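Local coordinates for protein putative prolyl-tRNA synthetase (Leishmania major, PDB 5XIL) that probably joins L-proline to its cognate tRNA(Pro) at the expense of ATP, supplying prolyl-tRNA for protein synthesis, at residues P285-P297 with L319-D333. Numbering follows the deposited sequence.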
ATOM      1  N   PRO A 285      -8.877  13.605 -12.843  1.00 11.40           N
ATOM      2  CA  PRO A 285      -9.026  12.463 -13.710  1.00 12.04           C
ATOM      3  C   PRO A 285      -9.895  11.382 -13.002  1.00 13.14           C
ATOM      4  O   PRO A 285      -9.672  11.041 -11.829  1.00 13.22           O
ATOM      5  CB  PRO A 285      -7.566  11.972 -13.902  1.00 11.42           C
ATOM      6  CG  PRO A 285      -6.768  13.176 -13.641  1.00 11.61           C
ATOM      7  CD  PRO A 285      -7.450  13.805 -12.486  1.00 11.85           C
ATOM      8  N   PRO A 286     -10.864  10.813 -13.719  1.00 12.14           N
ATOM      9  CA  PRO A 286     -11.853   9.959 -13.043  1.00 12.01           C
ATOM     10  C   PRO A 286     -11.330   8.680 -12.421  1.00 11.35           C
ATOM     11  O   PRO A 286     -11.864   8.247 -11.402  1.00 11.77           O
ATOM     12  CB  PRO A 286     -12.872   9.639 -14.155  1.00 13.15           C
ATOM     13  CG  PRO A 286     -12.189   9.870 -15.417  1.00 13.34           C
ATOM     14  CD  PRO A 286     -11.134  10.967 -15.163  1.00 12.41           C
ATOM     15  N   ARG A 287     -10.257   8.110 -12.970  1.00 10.95           N
ATOM     16  CA  ARG A 287      -9.720   6.913 -12.421  1.00 10.89           C
ATOM     17  C   ARG A 287      -9.033   7.133 -11.104  1.00 10.99           C
ATOM     18  O   ARG A 287      -8.756   6.122 -10.355  1.00 10.84           O
ATOM     19  CB  ARG A 287      -8.842   6.140 -13.420  1.00 11.49           C
ATOM     20  CG  ARG A 287      -9.613   5.743 -14.697  1.00 13.29           C
ATOM     21  CD  ARG A 287      -8.648   5.334 -15.792  1.00 15.52           C
ATOM     22  NE  ARG A 287      -9.339   4.950 -17.043  1.00 18.08           N
ATOM     23  CZ  ARG A 287      -8.732   4.613 -18.146  1.00 21.62           C
ATOM     24  NH1 ARG A 287      -7.415   4.601 -18.178  1.00 17.54           N
ATOM     25  NH2 ARG A 287      -9.461   4.278 -19.230  1.00 23.75           N
ATOM     26  N   VAL A 288      -8.760   8.394 -10.712  1.00 10.14           N
ATOM     27  CA  VAL A 288      -8.166   8.577  -9.395  1.00 10.54           C
ATOM     28  C   VAL A 288      -8.994   9.513  -8.543  1.00 10.76           C
ATOM     29  O   VAL A 288      -8.542  10.052  -7.563  1.00 11.41           O
ATOM     30  CB  VAL A 288      -6.680   9.097  -9.517  1.00  9.92           C
ATOM     31  CG1 VAL A 288      -5.803   8.085 -10.188  1.00 10.07           C
ATOM     32  CG2 VAL A 288      -6.606  10.454 -10.235  1.00 10.02           C
ATOM     33  N   ALA A 289     -10.233   9.719  -8.931  1.00 10.83           N
ATOM     34  CA  ALA A 289     -11.131  10.587  -8.187  1.00 11.19           C
ATOM     35  C   ALA A 289     -11.791   9.800  -7.032  1.00 12.77           C
ATOM     36  O   ALA A 289     -12.465   8.797  -7.282  1.00 12.69           O
ATOM     37  CB  ALA A 289     -12.209  11.215  -9.079  1.00 10.32           C
ATOM     38  N   SER A 290     -11.574  10.290  -5.814  1.00 12.83           N
ATOM     39  CA  SER A 290     -12.039   9.591  -4.643  1.00 14.10           C
ATOM     40  C   SER A 290     -13.575   9.507  -4.702  1.00 13.05           C
ATOM     41  O   SER A 290     -14.170   8.481  -4.333  1.00 12.84           O
ATOM     42  CB  SER A 290     -11.638  10.369  -3.407  1.00 14.09           C
ATOM     43  OG  SER A 290     -12.085   9.654  -2.314  1.00 17.05           O
ATOM     44  N   THR A 291     -14.182  10.618  -5.075  1.00 12.45           N
ATOM     45  CA  THR A 291     -15.579  10.671  -5.510  1.00 12.99           C
ATOM     46  C   THR A 291     -15.604  10.947  -7.000  1.00 13.20           C
ATOM     47  O   THR A 291     -15.062  11.930  -7.441  1.00 13.99           O
ATOM     48  CB  THR A 291     -16.376  11.704  -4.738  1.00 14.11           C
ATOM     49  OG1 THR A 291     -16.372  11.294  -3.385  1.00 13.29           O
ATOM     50  CG2 THR A 291     -17.840  11.835  -5.249  1.00 13.22           C
ATOM     51  N   GLN A 292     -16.294  10.092  -7.754  1.00 11.13           N
ATOM     52  CA  GLN A 292     -16.371  10.227  -9.211  1.00 11.16           C
ATOM     53  C   GLN A 292     -17.661  10.976  -9.613  1.00 11.92           C
ATOM     54  O   GLN A 292     -17.696  11.711 -10.605  1.00 12.62           O
ATOM     55  CB  GLN A 292     -16.369   8.849  -9.799  1.00 11.37           C
ATOM     56  CG  GLN A 292     -15.002   8.150  -9.758  1.00 11.12           C
ATOM     57  CD  GLN A 292     -15.061   6.740 -10.284  1.00 12.14           C
ATOM     58  OE1 GLN A 292     -15.954   5.966  -9.939  1.00 13.39           O
ATOM     59  NE2 GLN A 292     -14.150   6.406 -11.176  1.00 12.24           N
ATOM     60  N   VAL A 293     -18.690  10.779  -8.814  1.00 12.50           N
ATOM     61  CA  VAL A 293     -20.005  11.407  -9.074  1.00 13.15           C
ATOM     62  C   VAL A 293     -20.562  11.956  -7.802  1.00 11.71           C
ATOM     63  O   VAL A 293     -20.677  11.258  -6.800  1.00 13.88           O
ATOM     64  CB  VAL A 293     -21.015  10.398  -9.655  1.00 14.04           C
ATOM     65  CG1 VAL A 293     -22.365  11.083  -9.892  1.00 15.93           C
ATOM     66  CG2 VAL A 293     -20.477   9.624 -10.835  1.00 14.30           C
ATOM     67  N   ILE A 294     -20.930  13.226  -7.807  1.00 11.44           N
ATOM     68  CA  ILE A 294     -21.592  13.811  -6.690  1.00 12.87           C
ATOM     69  C   ILE A 294     -23.070  14.036  -7.071  1.00 12.77           C
ATOM     70  O   ILE A 294     -23.359  14.590  -8.076  1.00 15.03           O
ATOM     71  CB  ILE A 294     -20.956  15.109  -6.221  1.00 13.07           C
ATOM     72  CG1 ILE A 294     -21.527  15.596  -4.872  1.00 14.36           C
ATOM     73  CG2 ILE A 294     -21.057  16.220  -7.237  1.00 13.83           C
ATOM     74  CD1 ILE A 294     -21.102  14.767  -3.714  1.00 15.18           C
ATOM     75  N   ILE A 295     -23.949  13.685  -6.173  1.00 14.64           N
ATOM     76  CA  ILE A 295     -25.438  13.829  -6.378  1.00 13.67           C
ATOM     77  C   ILE A 295     -25.965  14.970  -5.466  1.00 14.70           C
ATOM     78  O   ILE A 295     -25.836  14.911  -4.254  1.00 15.66           O
ATOM     79  CB  ILE A 295     -26.136  12.496  -6.045  1.00 15.79           C
ATOM     80  CG1 ILE A 295     -25.561  11.347  -6.858  1.00 15.43           C
ATOM     81  CG2 ILE A 295     -27.671  12.609  -6.187  1.00 17.06           C
ATOM     82  CD1 ILE A 295     -25.867   9.992  -6.262  1.00 15.58           C
ATOM     83  N   ILE A 296     -26.549  16.006  -6.062  1.00 15.70           N
ATOM     84  CA  ILE A 296     -27.009  17.130  -5.322  1.00 17.52           C
ATOM     85  C   ILE A 296     -28.490  17.354  -5.660  1.00 21.70           C
ATOM     86  O   ILE A 296     -28.804  17.509  -6.833  1.00 19.32           O
ATOM     87  CB  ILE A 296     -26.231  18.366  -5.730  1.00 17.65           C
ATOM     88  CG1 ILE A 296     -24.715  18.113  -5.540  1.00 16.85           C
ATOM     89  CG2 ILE A 296     -26.735  19.583  -4.976  1.00 16.80           C
ATOM     90  CD1 ILE A 296     -23.818  19.215  -6.045  1.00 16.19           C
ATOM     91  N   PRO A 297     -29.369  17.377  -4.628  1.00 22.89           N
ATOM     92  CA  PRO A 297     -30.781  17.635  -4.865  1.00 24.62           C
ATOM     93  C   PRO A 297     -31.007  19.114  -5.257  1.00 23.95           C
ATOM     94  O   PRO A 297     -30.306  20.054  -4.787  1.00 23.10           O
ATOM     95  CB  PRO A 297     -31.443  17.209  -3.532  1.00 24.35           C
ATOM     96  CG  PRO A 297     -30.419  17.636  -2.530  1.00 25.72           C
ATOM     97  CD  PRO A 297     -29.096  17.248  -3.183  1.00 24.30           C
ATOM     98  N   LEU A 319     -30.093   6.482  -5.618  1.00 18.56           N
ATOM     99  CA  LEU A 319     -29.202   6.617  -6.757  1.00 17.83           C
ATOM    100  C   LEU A 319     -27.750   6.336  -6.357  1.00 17.07           C
ATOM    101  O   LEU A 319     -27.031   5.599  -7.013  1.00 17.26           O
ATOM    102  CB  LEU A 319     -29.382   7.996  -7.400  1.00 16.01           C
ATOM    103  CG  LEU A 319     -28.391   8.267  -8.563  1.00 15.50           C
ATOM    104  CD1 LEU A 319     -28.630   7.249  -9.664  1.00 16.45           C
ATOM    105  CD2 LEU A 319     -28.474   9.660  -9.172  1.00 15.82           C
ATOM    106  N   GLU A 320     -27.351   6.912  -5.266  1.00 18.79           N
ATOM    107  CA  GLU A 320     -26.031   6.683  -4.711  1.00 20.22           C
ATOM    108  C   GLU A 320     -25.779   5.201  -4.567  1.00 21.77           C
ATOM    109  O   GLU A 320     -24.722   4.666  -4.958  1.00 18.30           O
ATOM    110  CB  GLU A 320     -25.891   7.361  -3.377  1.00 20.69           C
ATOM    111  CG  GLU A 320     -24.510   7.158  -2.779  1.00 25.02           C
ATOM    112  CD  GLU A 320     -24.347   7.750  -1.394  1.00 29.39           C
ATOM    113  OE1 GLU A 320     -25.064   8.676  -0.949  1.00 38.35           O
ATOM    114  OE2 GLU A 320     -23.446   7.276  -0.742  1.00 32.36           O
ATOM    115  N   SER A 321     -26.774   4.523  -4.003  1.00 21.56           N
ATOM    116  CA  SER A 321     -26.643   3.111  -3.726  1.00 19.48           C
ATOM    117  C   SER A 321     -26.522   2.308  -4.997  1.00 17.56           C
ATOM    118  O   SER A 321     -25.730   1.381  -5.064  1.00 15.81           O
ATOM    119  CB  SER A 321     -27.768   2.631  -2.797  1.00 22.77           C
ATOM    120  OG  SER A 321     -27.590   1.219  -2.712  1.00 26.48           O
ATOM    121  N   GLU A 322     -27.322   2.639  -6.003  1.00 17.65           N
ATOM    122  CA  GLU A 322     -27.346   1.918  -7.257  1.00 17.19           C
ATOM    123  C   GLU A 322     -26.008   2.129  -7.988  1.00 16.04           C
ATOM    124  O   GLU A 322     -25.409   1.206  -8.568  1.00 15.82           O
ATOM    125  CB  GLU A 322     -28.456   2.454  -8.156  1.00 21.56           C
ATOM    126  CG  GLU A 322     -29.862   2.096  -7.628  1.00 25.86           C
ATOM    127  CD  GLU A 322     -31.016   2.740  -8.399  1.00 32.06           C
ATOM    128  OE1 GLU A 322     -30.791   3.372  -9.452  1.00 28.29           O
ATOM    129  OE2 GLU A 322     -32.194   2.623  -7.925  1.00 33.74           O
ATOM    130  N   LEU A 323     -25.537   3.373  -7.965  1.00 15.45           N
ATOM    131  CA  LEU A 323     -24.230   3.591  -8.670  1.00 15.34           C
ATOM    132  C   LEU A 323     -23.076   2.823  -8.011  1.00 16.17           C
ATOM    133  O   LEU A 323     -22.234   2.190  -8.692  1.00 17.06           O
ATOM    134  CB  LEU A 323     -23.964   5.059  -8.793  1.00 14.19           C
ATOM    135  CG  LEU A 323     -24.903   5.894  -9.655  1.00 14.85           C
ATOM    136  CD1 LEU A 323     -24.521   7.343  -9.564  1.00 15.64           C
ATOM    137  CD2 LEU A 323     -24.846   5.481 -11.087  1.00 16.88           C
ATOM    138  N   CYS A 324     -23.053   2.828  -6.700  1.00 16.35           N
ATOM    139  CA  CYS A 324     -21.926   2.213  -5.961  1.00 18.85           C
ATOM    140  C   CYS A 324     -21.948   0.694  -6.134  1.00 20.49           C
ATOM    141  O   CYS A 324     -20.915   0.036  -6.344  1.00 17.62           O
ATOM    142  CB  CYS A 324     -21.950   2.647  -4.486  1.00 20.21           C
ATOM    143  SG  CYS A 324     -21.591   4.363  -4.089  1.00 23.67           S
ATOM    144  N   GLU A 325     -23.153   0.132  -6.202  1.00 23.44           N
ATOM    145  CA  GLU A 325     -23.329  -1.278  -6.467  1.00 25.04           C
ATOM    146  C   GLU A 325     -22.822  -1.640  -7.841  1.00 22.32           C
ATOM    147  O   GLU A 325     -22.327  -2.727  -8.025  1.00 22.11           O
ATOM    148  CB  GLU A 325     -24.821  -1.713  -6.317  1.00 29.79           C
ATOM    149  CG  GLU A 325     -25.018  -3.221  -6.375  1.00 40.09           C
ATOM    150  CD  GLU A 325     -24.419  -3.969  -5.162  1.00 43.82           C
ATOM    151  OE1 GLU A 325     -24.206  -3.361  -4.080  1.00 49.98           O
ATOM    152  OE2 GLU A 325     -24.174  -5.198  -5.295  1.00 56.61           O
ATOM    153  N   GLY A 326     -22.887  -0.705  -8.784  1.00 20.18           N
ATOM    154  CA  GLY A 326     -22.350  -0.878 -10.117  1.00 17.55           C
ATOM    155  C   GLY A 326     -20.889  -0.469 -10.248  1.00 18.56           C
ATOM    156  O   GLY A 326     -20.373  -0.398 -11.335  1.00 19.36           O
ATOM    157  N   GLY A 327     -20.210  -0.166  -9.140  1.00 18.74           N
ATOM    158  CA  GLY A 327     -18.770   0.091  -9.192  1.00 18.60           C
ATOM    159  C   GLY A 327     -18.389   1.562  -9.280  1.00 19.37           C
ATOM    160  O   GLY A 327     -17.214   1.859  -9.319  1.00 21.21           O
ATOM    161  N   VAL A 328     -19.359   2.482  -9.330  1.00 16.99           N
ATOM    162  CA  VAL A 328     -19.066   3.909  -9.507  1.00 17.06           C
ATOM    163  C   VAL A 328     -18.965   4.523  -8.134  1.00 16.96           C
ATOM    164  O   VAL A 328     -19.778   4.183  -7.263  1.00 17.99           O
ATOM    165  CB  VAL A 328     -20.233   4.608 -10.233  1.00 16.26           C
ATOM    166  CG1 VAL A 328     -20.070   6.143 -10.194  1.00 16.37           C
ATOM    167  CG2 VAL A 328     -20.373   4.029 -11.646  1.00 16.60           C
ATOM    168  N   ARG A 329     -17.966   5.370  -7.913  1.00 13.86           N
ATOM    169  CA  ARG A 329     -17.791   6.016  -6.620  1.00 13.31           C
ATOM    170  C   ARG A 329     -18.702   7.230  -6.554  1.00 14.21           C
ATOM    171  O   ARG A 329     -18.324   8.321  -6.980  1.00 13.26           O
ATOM    172  CB  ARG A 329     -16.334   6.434  -6.418  1.00 13.06           C
ATOM    173  CG  ARG A 329     -15.376   5.269  -6.225  1.00 13.35           C
ATOM    174  CD  ARG A 329     -14.027   5.743  -5.708  1.00 14.98           C
ATOM    175  NE  ARG A 329     -13.221   6.351  -6.763  1.00 12.84           N
ATOM    176  CZ  ARG A 329     -12.717   5.685  -7.796  1.00 13.21           C
ATOM    177  NH1 ARG A 329     -12.935   4.382  -7.918  1.00 13.87           N
ATOM    178  NH2 ARG A 329     -11.995   6.319  -8.709  1.00 14.79           N
ATOM    179  N   ALA A 330     -19.904   7.041  -6.022  1.00 15.26           N
ATOM    180  CA  ALA A 330     -20.859   8.138  -5.946  1.00 14.53           C
ATOM    181  C   ALA A 330     -21.104   8.525  -4.526  1.00 15.36           C
ATOM    182  O   ALA A 330     -21.018   7.686  -3.635  1.00 15.74           O
ATOM    183  CB  ALA A 330     -22.197   7.753  -6.614  1.00 16.08           C
ATOM    184  N   ARG A 331     -21.487   9.761  -4.325  1.00 16.05           N
ATOM    185  CA  ARG A 331     -21.983  10.194  -3.057  1.00 19.80           C
ATOM    186  C   ARG A 331     -22.937  11.337  -3.192  1.00 19.02           C
ATOM    187  O   ARG A 331     -22.962  11.985  -4.224  1.00 16.66           O
ATOM    188  CB  ARG A 331     -20.834  10.518  -2.143  1.00 26.77           C
ATOM    189  CG  ARG A 331     -19.967  11.627  -2.483  1.00 31.24           C
ATOM    190  CD  ARG A 331     -19.250  12.032  -1.189  1.00 37.53           C
ATOM    191  NE  ARG A 331     -20.181  12.803  -0.376  1.00 42.62           N
ATOM    192  CZ  ARG A 331     -19.866  13.439   0.743  1.00 49.66           C
ATOM    193  NH1 ARG A 331     -18.611  13.411   1.205  1.00 47.11           N
ATOM    194  NH2 ARG A 331     -20.825  14.106   1.389  1.00 53.00           N
ATOM    195  N   CYS A 332     -23.731  11.587  -2.132  1.00 19.56           N
ATOM    196  CA  CYS A 332     -24.576  12.755  -2.059  1.00 21.42           C
ATOM    197  C   CYS A 332     -24.068  13.937  -1.250  1.00 22.66           C
ATOM    198  O   CYS A 332     -23.336  13.780  -0.326  1.00 24.98           O
ATOM    199  CB  CYS A 332     -25.924  12.349  -1.458  1.00 23.59           C
ATOM    200  SG  CYS A 332     -26.673  11.074  -2.403  1.00 27.01           S
ATOM    201  N   ASP A 333     -24.457  15.132  -1.626  1.00 21.87           N
ATOM    202  CA  ASP A 333     -24.225  16.298  -0.804  1.00 22.62           C
ATOM    203  C   ASP A 333     -25.621  16.831  -0.404  1.00 23.96           C
ATOM    204  O   ASP A 333     -26.268  17.540  -1.188  1.00 22.89           O
ATOM    205  CB  ASP A 333     -23.414  17.353  -1.497  1.00 21.32           C
ATOM    206  CG  ASP A 333     -22.925  18.429  -0.532  1.00 25.97           C
ATOM    207  OD1 ASP A 333     -23.568  18.592   0.540  1.00 26.71           O
ATOM    208  OD2 ASP A 333     -21.895  19.085  -0.794  1.00 26.79           O
TER
HETATM  209  O   HOH W   1     -11.309   4.366 -10.566  1.00 17.08           O
HETATM  210  O   HOH W   2     -15.593   3.465 -10.694  1.00 19.88           O
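Arg-329, just ahead of strand 330-332, reaches Ala-289 in the linker that precedes strand 293-297, and its chain can be followed atom by atom. CB and CG pass between Gln-292 OE1 and Ser-290 O; Arg-329 CD lies 3.1 Å from Ser-290 O. A bend at chi3 (-77°) then turns the guanidinium onto Ala-289, whose O is gripped side-on by Arg-329 NE (2.6 Å) and NH2, both with that oxygen in the guanidinium plane. NH2 also donates to a water that bridges to Arg-287 O. The Gln-292 amide stacks over one guanidinium face, Gln-292 CD 3.5 Å above the Arg-329 plane and offset toward its rim, the planes 20° apart. Glutamine suits this place because the two atoms of its amide do different work: OE1 takes the Arg-329 backbone N-H almost straight (2.9 Å, 175°), while NE2 donates to Pro-286 O. Beyond it, strands 293-297 and 330-332 run parallel, Ile-295 N bonding to Arg-331 O. Slim Ala-330 and branched Val-293 and Ile-295 share the face toward helix 306-325, where Ile-295 CD1 meets Leu-319 CG at 3.8 Å. A Schellman motif with Gly-327 at positive phi ends that helix and turns the chain into strand 330-332, which completes the beta-alpha-beta crossover of the anticodon-binding domain. Branched apolar side chains thus pack helix against sheet, while one arginine, spending two N-H groups on one linker carbonyl and reaching a second through water, ties the start of strand 330-332 to the chain leading into its neighbour.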